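Local coordinates for mating-type switching protein swi5 (Schizosaccharomyces pombe, PDB 3VIQ) that partners Sfr1 in a recombination activator of Rad51-mediated strand exchange in DNA repair, and is also required for normal mating-type switching, at the interface of chains B and A. Residues are numbered along the deposited sequence; one frame, centred on the assembly and turned at random. Chains: chain A, Mating-type switching protein swi5; chain B, Swi5-dependent recombination DNA repair protein 1.

Both contacts lie along one pairing of long helices, 38-68 of chain B and 36-67 of chain A, with the centres of their C-alpha atoms about 11 Å apart. A:Ile61 and A:Phe79 belong to both, so contact 1 passes into contact 2 without a break. In contact 1 a tryptophan of Sfr1 is enclosed by the Swi5 helix and the C-terminal tail of Swi5; contact 2 continues the seam with apolar packing and brings in B:Phe104, which follows helix 97-103. Swi5 thus holds the Sfr1 helix between its own long helix and its C-terminal segment, consistent with the two proteins acting as one complex.

Contact 1: the interface of chains B and A. Residues chain B 47-48, 51; chain A 50, 54, 58, 61, 79, 81-82, 85.
The terminal carboxylate O of A:Glu85, at the very C-terminus of Swi5, is gripped by two donors, one from each chain. From Sfr1 comes the indole NE1 of B:Trp48, 3.1 Å from that O; the bond is nearly straight (163° at H) and runs in the indole plane, although it meets that oxygen from above the carboxylate plane. From Swi5 itself comes the phenol OH of A:Tyr50, 2.6 Å from the same O. The other terminal oxygen, OXT, takes a hydrogen bond from NH1 of A:Arg54 at 2.9 Å, close to the guanidinium plane. A phenol and an arginine suit a chain end: both hold the terminal carboxylate in place, and the guanidinium would probably help to balance its charge.

The indole is sandwiched between aliphatic groups. CG of A:Arg54 lies over the centre of one face, 4.0 Å from the centroid of the six-membered ring, while CB covers the five-membered ring. The arginine runs alongside the tryptophan, with CG anti to the backbone N (chi1 165°), then bends at chi3 (78°), so that its methylenes serve the ring while its guanidinium turns to the terminus. On that guanidinium lies CZ of A:Tyr50. Across the opposite face comes A:Val81, whose branched, compact side chain sets CG1 over the six-membered ring, 3.7 Å from its centroid, and so toward the benzo end of the indole. A wide, flat tryptophan suits this slot, offering two faces for packing and one N-H at its edge.

Beside it, B:Lys47 crosses the A:Glu85 side chain at about a right angle, and water 2 joins its NZ to OE2. The other side-chain carboxylate oxygen, OE1, accepts a hydrogen bond from the backbone N of A:Asn82, which probably steadies the tail. Water 1 bridges the backbone O of B:Lys47 and the backbone O of A:Phe79, 2.9 Å from the latter.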
loop_
_atom_site.group_PDB
_atom_site.type_symbol
_atom_site.label_atom_id
_atom_site.label_comp_id
_atom_site.label_asym_id
_atom_site.label_seq_id
_atom_site.Cartn_x
_atom_site.Cartn_y
_atom_site.Cartn_z
ATOM N N LYS B 47 -14.288 -8.443 -0.946
ATOM C CA LYS B 47 -14.452 -9.892 -1.023
ATOM C C LYS B 47 -13.311 -10.572 -0.318
ATOM O O LYS B 47 -13.545 -11.400 0.576
ATOM C CB LYS B 47 -14.501 -10.379 -2.459
ATOM C CG LYS B 47 -15.838 -10.179 -3.130
ATOM C CD LYS B 47 -15.745 -10.589 -4.583
ATOM C CE LYS B 47 -17.076 -10.497 -5.280
ATOM N NZ LYS B 47 -18.100 -11.311 -4.613
ATOM N N TRP B 48 -12.085 -10.202 -0.680
ATOM C CA TRP B 48 -10.896 -10.789 -0.013
ATOM C C TRP B 48 -10.788 -10.382 1.466
ATOM O O TRP B 48 -10.415 -11.199 2.324
ATOM C CB TRP B 48 -9.596 -10.444 -0.746
ATOM C CG TRP B 48 -9.488 -11.126 -2.067
ATOM C CD1 TRP B 48 -9.559 -10.534 -3.294
ATOM C CD2 TRP B 48 -9.301 -12.519 -2.312
ATOM N NE1 TRP B 48 -9.430 -11.479 -4.287
ATOM C CE2 TRP B 48 -9.274 -12.703 -3.710
ATOM C CE3 TRP B 48 -9.154 -13.644 -1.487
ATOM C CZ2 TRP B 48 -9.095 -13.954 -4.301
ATOM C CZ3 TRP B 48 -8.988 -14.895 -2.084
ATOM C CH2 TRP B 48 -8.959 -15.033 -3.474
ATOM N N ALA B 51 -13.052 -12.531 3.281
ATOM C CA ALA B 51 -12.412 -13.868 3.365
ATOM C C ALA B 51 -11.351 -13.941 4.472
ATOM O O ALA B 51 -11.393 -14.837 5.305
ATOM C CB ALA B 51 -11.829 -14.307 2.037
ATOM N N TYR A 50 -5.392 -4.199 -2.700
ATOM C CA TYR A 50 -5.907 -5.449 -3.266
ATOM C C TYR A 50 -4.866 -6.571 -3.241
ATOM O O TYR A 50 -5.157 -7.701 -2.803
ATOM C CB TYR A 50 -6.362 -5.225 -4.695
ATOM C CG TYR A 50 -6.493 -6.476 -5.495
ATOM C CD1 TYR A 50 -7.491 -7.371 -5.216
ATOM C CD2 TYR A 50 -5.602 -6.786 -6.538
ATOM C CE1 TYR A 50 -7.647 -8.532 -5.946
ATOM C CE2 TYR A 50 -5.752 -7.978 -7.288
ATOM C CZ TYR A 50 -6.801 -8.824 -6.982
ATOM O OH TYR A 50 -7.037 -9.996 -7.642
ATOM N N ARG A 54 -5.526 -9.877 -0.754
ATOM C CA ARG A 54 -5.677 -11.193 -1.422
ATOM C C ARG A 54 -4.559 -12.153 -0.979
ATOM O O ARG A 54 -4.825 -13.295 -0.656
ATOM C CB ARG A 54 -5.708 -11.088 -2.954
ATOM C CG ARG A 54 -5.495 -12.435 -3.678
ATOM C CD ARG A 54 -5.796 -12.393 -5.162
ATOM N NE ARG A 54 -4.715 -11.768 -5.915
ATOM C CZ ARG A 54 -4.571 -11.803 -7.238
ATOM N NH1 ARG A 54 -5.446 -12.426 -8.018
ATOM N NH2 ARG A 54 -3.528 -11.184 -7.787
ATOM N N LEU A 58 -5.261 -15.487 1.059
ATOM C CA LEU A 58 -4.846 -16.779 0.515
ATOM C C LEU A 58 -4.020 -17.491 1.528
ATOM O O LEU A 58 -4.184 -18.692 1.723
ATOM C CB LEU A 58 -4.094 -16.645 -0.813
ATOM C CG LEU A 58 -5.003 -16.407 -2.033
ATOM C CD1 LEU A 58 -4.189 -16.041 -3.328
ATOM C CD2 LEU A 58 -5.909 -17.622 -2.235
ATOM N N ILE A 61 -6.539 -18.900 4.366
ATOM C CA ILE A 61 -7.304 -19.989 3.753
ATOM C C ILE A 61 -6.415 -21.225 3.513
ATOM O O ILE A 61 -6.853 -22.356 3.763
ATOM C CB ILE A 61 -7.959 -19.610 2.405
ATOM C CG1 ILE A 61 -8.979 -18.460 2.581
ATOM C CG2 ILE A 61 -8.604 -20.880 1.801
ATOM C CD1 ILE A 61 -9.446 -17.765 1.242
ATOM N N PHE A 79 -15.385 -19.477 1.823
ATOM C CA PHE A 79 -14.896 -18.123 2.081
ATOM C C PHE A 79 -15.358 -17.040 1.116
ATOM O O PHE A 79 -14.975 -15.897 1.277
ATOM C CB PHE A 79 -13.369 -18.144 2.232
ATOM C CG PHE A 79 -12.930 -18.933 3.426
ATOM C CD1 PHE A 79 -13.212 -18.474 4.705
ATOM C CD2 PHE A 79 -12.309 -20.181 3.283
ATOM C CE1 PHE A 79 -12.847 -19.221 5.828
ATOM C CE2 PHE A 79 -11.962 -20.927 4.394
ATOM C CZ PHE A 79 -12.228 -20.435 5.672
ATOM N N VAL A 81 -14.930 -16.674 -2.223
ATOM C CA VAL A 81 -14.015 -16.320 -3.290
ATOM C C VAL A 81 -13.907 -17.408 -4.357
ATOM O O VAL A 81 -14.419 -18.510 -4.202
ATOM C CB VAL A 81 -12.611 -16.003 -2.757
ATOM C CG1 VAL A 81 -12.642 -14.713 -1.968
ATOM C CG2 VAL A 81 -12.084 -17.122 -1.884
ATOM N N ASN A 82 -13.272 -17.066 -5.470
ATOM C CA ASN A 82 -12.901 -18.062 -6.457
ATOM C C ASN A 82 -11.552 -17.673 -7.073
ATOM O O ASN A 82 -11.019 -16.583 -6.815
ATOM C CB ASN A 82 -14.019 -18.252 -7.509
ATOM C CG ASN A 82 -14.247 -17.007 -8.349
ATOM O OD1 ASN A 82 -13.361 -16.575 -9.077
ATOM N ND2 ASN A 82 -15.431 -16.422 -8.238
ATOM N N GLU A 85 -10.483 -14.297 -9.114
ATOM C CA GLU A 85 -10.601 -13.040 -8.401
ATOM C C GLU A 85 -9.251 -12.535 -7.910
ATOM O O GLU A 85 -9.128 -11.434 -7.362
ATOM C CB GLU A 85 -11.578 -13.203 -7.235
ATOM C CG GLU A 85 -13.010 -13.404 -7.725
ATOM C CD GLU A 85 -14.008 -13.614 -6.618
ATOM O OE1 GLU A 85 -13.595 -14.019 -5.510
ATOM O OE2 GLU A 85 -15.209 -13.368 -6.865
ATOM O OXT GLU A 85 -8.248 -13.204 -8.066
HETATM O O HOH W 1 -15.435 -13.084 0.679
HETATM O O HOH W 2 -16.782 -13.890 -4.915
#

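Contact 2: the interface of chains B and A. Residues chain B 55, 58-59, 104; chain A 60-61, 63-64, 67, 78-79.
B:Leu59 is the hub of this apolar patch of the helix pair, its two methyls parted over different stretches of helix 36-67 of Swi5. CD2 meets the imidazole CE1 of A:His67 at 3.5 Å, and it also touches CB of A:Lys63. CD1 turns to A:Met60, lying 3.4 Å from its backbone O, while CG sits against CG2 of A:Val64. An alanine in place of B:Leu59 would remove CG and both methyls and would probably loosen the packing against A:Met60, A:Val64 and A:His67.

One turn earlier, B:Ala55 is small enough to bring the helices close: its CB is 3.7 Å from CB of A:Met60. The rim of the A:Phe79 ring reaches the same alanine, CE1 lying 3.7 Å from its CA. A:Met60, long and unbranched, is extended beyond CG (chi2 -178°), so it can also cross obliquely to B:Phe104, putting CG and CE against the ring.

Farther out, the backbone O of A:Lys63 lies over one face of the A:His67 imidazole, toward its rim. A:Lys63 offers its CB to the patch, and the bend at chi2 (-77°) redirects the chain beyond CG. On the other flank, A:Arg78 stretches out past its neighbour, its CG over the centre of the A:Phe79 ring, and meets B:Val58 tip to tip: CG1 of the valine touches the guanidinium edge, in plane, 3.7 Å from NH2 of A:Arg78.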
loop_
_atom_site.group_PDB
_atom_site.type_symbol
_atom_site.label_atom_id
_atom_site.label_comp_id
_atom_site.label_asym_id
_atom_site.label_seq_id
_atom_site.Cartn_x
_atom_site.Cartn_y
_atom_site.Cartn_z
ATOM N N ALA B 55 -11.569 -16.335 7.774
ATOM C CA ALA B 55 -10.487 -17.312 7.985
ATOM C C ALA B 55 -9.696 -17.017 9.268
ATOM O O ALA B 55 -9.316 -17.952 9.991
ATOM C CB ALA B 55 -9.542 -17.366 6.777
ATOM N N VAL B 58 -11.659 -18.431 12.175
ATOM C CA VAL B 58 -11.555 -19.893 12.227
ATOM C C VAL B 58 -10.196 -20.330 12.811
ATOM O O VAL B 58 -10.155 -21.253 13.613
ATOM C CB VAL B 58 -11.726 -20.548 10.835
ATOM C CG1 VAL B 58 -11.628 -22.060 10.949
ATOM C CG2 VAL B 58 -13.080 -20.152 10.202
ATOM N N LEU B 59 -9.098 -19.678 12.402
ATOM C CA LEU B 59 -7.757 -20.086 12.864
ATOM C C LEU B 59 -7.443 -19.625 14.297
ATOM O O LEU B 59 -6.874 -20.395 15.108
ATOM C CB LEU B 59 -6.668 -19.567 11.935
ATOM C CG LEU B 59 -6.640 -20.214 10.564
ATOM C CD1 LEU B 59 -6.034 -19.227 9.541
ATOM C CD2 LEU B 59 -5.899 -21.527 10.611
ATOM N N PHE B 104 0.554 -12.706 11.791
ATOM C CA PHE B 104 0.327 -12.918 10.350
ATOM C C PHE B 104 0.755 -11.767 9.463
ATOM O O PHE B 104 0.345 -11.694 8.298
ATOM C CB PHE B 104 -1.156 -13.245 10.083
ATOM C CG PHE B 104 -1.433 -14.698 10.100
ATOM C CD1 PHE B 104 -1.512 -15.387 11.317
ATOM C CD2 PHE B 104 -1.547 -15.404 8.912
ATOM C CE1 PHE B 104 -1.727 -16.753 11.343
ATOM C CE2 PHE B 104 -1.761 -16.767 8.930
ATOM C CZ PHE B 104 -1.859 -17.446 10.150
ATOM N N MET A 60 -4.169 -17.325 4.878
ATOM C CA MET A 60 -5.025 -17.850 5.953
ATOM C C MET A 60 -5.895 -19.034 5.528
ATOM O O MET A 60 -5.968 -20.053 6.245
ATOM C CB MET A 60 -5.906 -16.735 6.497
ATOM C CG MET A 60 -5.116 -15.588 7.098
ATOM S SD MET A 60 -6.239 -14.336 7.785
ATOM C CE MET A 60 -5.023 -13.421 8.746
ATOM N N ILE A 61 -6.539 -18.900 4.366
ATOM C CA ILE A 61 -7.304 -19.989 3.753
ATOM C C ILE A 61 -6.415 -21.225 3.513
ATOM O O ILE A 61 -6.853 -22.356 3.763
ATOM C CB ILE A 61 -7.959 -19.610 2.405
ATOM C CG1 ILE A 61 -8.979 -18.460 2.581
ATOM C CG2 ILE A 61 -8.604 -20.880 1.801
ATOM C CD1 ILE A 61 -9.446 -17.765 1.242
ATOM N N LYS A 63 -3.840 -21.985 5.439
ATOM C CA LYS A 63 -3.637 -22.632 6.757
ATOM C C LYS A 63 -4.890 -23.428 7.181
ATOM O O LYS A 63 -4.775 -24.568 7.644
ATOM C CB LYS A 63 -3.195 -21.643 7.842
ATOM C CG LYS A 63 -1.791 -21.079 7.598
ATOM C CD LYS A 63 -0.683 -22.077 7.968
ATOM C CE LYS A 63 0.701 -21.597 7.508
ATOM N NZ LYS A 63 1.807 -22.364 8.176
ATOM N N VAL A 64 -6.082 -22.862 6.988
ATOM C CA VAL A 64 -7.297 -23.618 7.269
ATOM C C VAL A 64 -7.277 -24.899 6.441
ATOM O O VAL A 64 -7.654 -25.956 6.937
ATOM C CB VAL A 64 -8.594 -22.857 6.938
ATOM C CG1 VAL A 64 -9.827 -23.736 7.268
ATOM C CG2 VAL A 64 -8.650 -21.512 7.667
ATOM N N HIS A 67 -5.065 -27.751 8.039
ATOM C CA HIS A 67 -5.785 -28.430 9.116
ATOM C C HIS A 67 -6.874 -29.370 8.597
ATOM O O HIS A 67 -7.121 -30.391 9.208
ATOM C CB HIS A 67 -6.422 -27.443 10.098
ATOM C CG HIS A 67 -5.444 -26.533 10.769
ATOM N ND1 HIS A 67 -5.759 -25.238 11.133
ATOM C CD2 HIS A 67 -4.152 -26.723 11.131
ATOM C CE1 HIS A 67 -4.703 -24.672 11.688
ATOM N NE2 HIS A 67 -3.716 -25.551 11.701
ATOM N N ARG A 78 -16.609 -21.656 0.645
ATOM C CA ARG A 78 -16.867 -21.382 2.055
ATOM C C ARG A 78 -16.456 -19.959 2.442
ATOM O O ARG A 78 -17.107 -19.317 3.277
ATOM C CB ARG A 78 -16.081 -22.383 2.896
ATOM C CG ARG A 78 -16.043 -22.106 4.381
ATOM C CD ARG A 78 -15.670 -23.369 5.142
ATOM N NE ARG A 78 -15.009 -23.046 6.399
ATOM C CZ ARG A 78 -14.143 -23.837 7.024
ATOM N NH1 ARG A 78 -13.813 -25.031 6.526
ATOM N NH2 ARG A 78 -13.598 -23.415 8.154
ATOM N N PHE A 79 -15.385 -19.477 1.823
ATOM C CA PHE A 79 -14.896 -18.123 2.081
ATOM C C PHE A 79 -15.358 -17.040 1.116
ATOM O O PHE A 79 -14.975 -15.897 1.277
ATOM C CB PHE A 79 -13.369 -18.144 2.232
ATOM C CG PHE A 79 -12.930 -18.933 3.426
ATOM C CD1 PHE A 79 -13.212 -18.474 4.705
ATOM C CD2 PHE A 79 -12.309 -20.181 3.283
ATOM C CE1 PHE A 79 -12.847 -19.221 5.828
ATOM C CE2 PHE A 79 -11.962 -20.927 4.394
ATOM C CZ PHE A 79 -12.228 -20.435 5.672
#